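Local coordinates for alpha-L-arabinosidase (PDB 6D25), which probably releases arabinofuranosyl side groups from arabinoxylans, including doubly substituted xylose units, as a family GH51 arabinofuranosidase, at residues 46-50 with 356-360. Residues are numbered along the deposited sequence; the frame is centred on the assembly and turned at random.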
ATOM      1  N   ARG A  46     -18.669 -30.732   3.716  1.00 15.55           N
ATOM      2  CA  ARG A  46     -18.523 -31.015   2.292  1.00 15.47           C
ATOM      3  C   ARG A  46     -17.434 -30.141   1.662  1.00 15.15           C
ATOM      4  O   ARG A  46     -16.885 -30.544   0.646  1.00 15.56           O
ATOM      5  CB  ARG A  46     -19.838 -30.834   1.536  1.00 16.16           C
ATOM      6  CG  ARG A  46     -20.363 -29.409   1.422  1.00 16.43           C
ATOM      7  CD  ARG A  46     -21.694 -29.434   0.670  1.00 17.26           C
ATOM      8  NE  ARG A  46     -22.148 -28.063   0.384  1.00 17.41           N
ATOM      9  CZ  ARG A  46     -22.775 -27.261   1.215  1.00 18.35           C
ATOM     10  NH1 ARG A  46     -23.115 -27.687   2.438  1.00 17.72           N
ATOM     11  NH2 ARG A  46     -23.106 -26.059   0.754  1.00 17.82           N
ATOM     12  N   GLN A  47     -17.122 -28.988   2.236  1.00 14.83           N
ATOM     13  CA  GLN A  47     -16.158 -28.070   1.627  1.00 14.73           C
ATOM     14  C   GLN A  47     -14.728 -28.623   1.738  1.00 14.48           C
ATOM     15  O   GLN A  47     -13.815 -28.060   1.145  1.00 14.01           O
ATOM     16  CB  GLN A  47     -16.218 -26.686   2.271  1.00 15.13           C
ATOM     17  CG  GLN A  47     -17.601 -26.060   2.336  1.00 15.16           C
ATOM     18  CD  GLN A  47     -18.296 -25.937   1.005  1.00 15.53           C
ATOM     19  OE1 GLN A  47     -17.657 -25.899  -0.031  1.00 15.70           O
ATOM     20  NE2 GLN A  47     -19.617 -25.845   1.050  1.00 15.88           N
ATOM     21  N   LEU A  48     -14.533 -29.738   2.459  1.00 14.82           N
ATOM     22  CA  LEU A  48     -13.245 -30.424   2.441  1.00 14.74           C
ATOM     23  C   LEU A  48     -12.924 -30.991   1.049  1.00 14.50           C
ATOM     24  O   LEU A  48     -11.770 -31.344   0.776  1.00 14.65           O
ATOM     25  CB  LEU A  48     -13.283 -31.555   3.487  1.00 15.27           C
ATOM     26  CG  LEU A  48     -13.293 -31.102   4.949  1.00 15.82           C
ATOM     27  CD1 LEU A  48     -13.323 -32.306   5.866  1.00 16.52           C
ATOM     28  CD2 LEU A  48     -12.112 -30.207   5.268  1.00 15.78           C
ATOM     29  N   PHE A  49     -13.904 -31.073   0.180  1.00 14.60           N
ATOM     30  CA  PHE A  49     -13.751 -31.629  -1.171  1.00 14.97           C
ATOM     31  C   PHE A  49     -13.697 -30.514  -2.221  1.00 14.84           C
ATOM     32  O   PHE A  49     -14.027 -30.761  -3.391  1.00 15.26           O
ATOM     33  CB  PHE A  49     -14.906 -32.611  -1.429  1.00 15.37           C
ATOM     34  CG  PHE A  49     -14.854 -33.763  -0.453  1.00 15.34           C
ATOM     35  CD1 PHE A  49     -13.943 -34.784  -0.635  1.00 15.56           C
ATOM     36  CD2 PHE A  49     -15.589 -33.744   0.716  1.00 15.35           C
ATOM     37  CE1 PHE A  49     -13.810 -35.801   0.313  1.00 16.09           C
ATOM     38  CE2 PHE A  49     -15.515 -34.785   1.624  1.00 16.08           C
ATOM     39  CZ  PHE A  49     -14.585 -35.797   1.447  1.00 16.20           C
ATOM     40  N   GLY A  50     -13.264 -29.326  -1.821  1.00 14.67           N
ATOM     41  CA  GLY A  50     -13.139 -28.204  -2.742  1.00 14.29           C
ATOM     42  C   GLY A  50     -12.130 -28.457  -3.847  1.00 14.01           C
ATOM     43  O   GLY A  50     -11.166 -29.283  -3.720  1.00 14.23           O
ATOM     44  N   PHE A 356      -7.991 -37.051   2.916  1.00 16.11           N
ATOM     45  CA  PHE A 356      -9.399 -37.045   3.375  1.00 16.58           C
ATOM     46  C   PHE A 356      -9.547 -37.662   4.777  1.00 16.90           C
ATOM     47  O   PHE A 356     -10.271 -37.115   5.610  1.00 16.36           O
ATOM     48  CB  PHE A 356     -10.295 -37.776   2.392  1.00 16.49           C
ATOM     49  CG  PHE A 356     -10.375 -37.144   1.025  1.00 16.71           C
ATOM     50  CD1 PHE A 356     -10.284 -35.767   0.854  1.00 17.22           C
ATOM     51  CD2 PHE A 356     -10.658 -37.922  -0.082  1.00 17.14           C
ATOM     52  CE1 PHE A 356     -10.465 -35.184  -0.395  1.00 16.80           C
ATOM     53  CE2 PHE A 356     -10.836 -37.328  -1.325  1.00 16.87           C
ATOM     54  CZ  PHE A 356     -10.705 -35.974  -1.478  1.00 16.74           C
ATOM     55  N   ASP A 357      -8.832 -38.751   5.029  1.00 17.45           N
ATOM     56  CA  ASP A 357      -8.849 -39.361   6.363  1.00 18.78           C
ATOM     57  C   ASP A 357      -8.407 -38.314   7.390  1.00 18.89           C
ATOM     58  O   ASP A 357      -9.075 -38.094   8.411  1.00 20.04           O
ATOM     59  CB  ASP A 357      -7.955 -40.597   6.433  1.00 19.66           C
ATOM     60  CG  ASP A 357      -8.397 -41.817   5.621  1.00 20.28           C
ATOM     61  OD1 ASP A 357      -9.588 -41.851   5.144  1.00 20.08           O
ATOM     62  OD2 ASP A 357      -7.518 -42.763   5.451  1.00 22.63           O
ATOM     63  N   ILE A 358      -7.284 -37.644   7.090  1.00 18.81           N
ATOM     64  CA  ILE A 358      -6.697 -36.700   8.039  1.00 18.18           C
ATOM     65  C   ILE A 358      -7.635 -35.504   8.265  1.00 17.90           C
ATOM     66  O   ILE A 358      -7.894 -35.081   9.400  1.00 18.21           O
ATOM     67  CB  ILE A 358      -5.303 -36.290   7.567  1.00 18.43           C
ATOM     68  CG1 ILE A 358      -4.291 -37.427   7.733  1.00 18.37           C
ATOM     69  CG2 ILE A 358      -4.824 -35.001   8.260  1.00 18.76           C
ATOM     70  CD1 ILE A 358      -3.020 -37.199   6.919  1.00 18.42           C
ATOM     71  N   PHE A 359      -8.155 -34.930   7.186  1.00 17.41           N
ATOM     72  CA  PHE A 359      -9.047 -33.773   7.334  1.00 16.64           C
ATOM     73  C   PHE A 359     -10.248 -34.148   8.200  1.00 17.39           C
ATOM     74  O   PHE A 359     -10.671 -33.339   9.083  1.00 17.06           O
ATOM     75  CB  PHE A 359      -9.573 -33.280   5.990  1.00 15.90           C
ATOM     76  CG  PHE A 359      -8.560 -32.828   4.976  1.00 15.38           C
ATOM     77  CD1 PHE A 359      -7.342 -32.320   5.350  1.00 15.28           C
ATOM     78  CD2 PHE A 359      -8.880 -32.823   3.624  1.00 15.18           C
ATOM     79  CE1 PHE A 359      -6.408 -31.902   4.402  1.00 14.94           C
ATOM     80  CE2 PHE A 359      -7.976 -32.381   2.681  1.00 14.52           C
ATOM     81  CZ  PHE A 359      -6.737 -31.943   3.068  1.00 14.82           C
ATOM     82  N   SER A 360     -10.804 -35.343   7.961  1.00 17.92           N
ATOM     83  CA  SER A 360     -12.010 -35.749   8.672  1.00 18.69           C
ATOM     84  C   SER A 360     -11.725 -35.958  10.170  1.00 19.59           C
ATOM     85  O   SER A 360     -12.659 -35.841  11.001  1.00 19.72           O
ATOM     86  CB  SER A 360     -12.617 -36.969   8.019  1.00 19.80           C
ATOM     87  OG  SER A 360     -11.955 -38.168   8.394  1.00 21.22           O
TER
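L48 and F359 bring the turn 46-50 closest to the helical segment 356-360, with their CA atoms 7.3 Å apart. No hydrogen bond crosses between the two, and the contact is made by apolar side chains. The turn is closed by its own backbone: F49 N bonds to R46 O at 3.1 Å. From this turn L48 points toward the helix, and the F49 ring reaches it.

The main feature is an edge-to-face pair of rings. F49 presents an edge to one face of F356, with centroids 4.6 Å apart and planes at 56°. F49 CE1 sits over the centre of the F356 ring, 3.4 Å above its plane. F49 CD1 is also close, 3.5 Å from F356 CE1, so one side of the F49 ring leans on that face. In F49, CG lies anti to the carbonyl carbon (chi1 -62°), which carries the ring across to the helix.

Beside the rings, L48 runs past F359 in the opposite direction. Its methyl CD1 packs on F359 CB at 3.9 Å, and CD2 lies 4.1 Å from the same CB. This is the closest touch of the L48 methyls, and the L48 carbonyl oxygen lies obliquely near the F359 ring. On the helix, S360 OG turns back to D357 O with a 2.9 Å hydrogen bond, which gives the hydroxyl a partner inside the helix.

The contact is fully buried. It joins the loop leading into strand 51-52, the first strand of the (beta/alpha)8 barrel, to helix 346-361, which precedes the last strand, 366-371. L48 also touches V366, and F359 meets W325 edge-to-face. F398 and Y401 pack on F356, while D357 bonds to H430 and S432 of strand 424-435, so this barrel helix lies between the barrel strands and the beta domain.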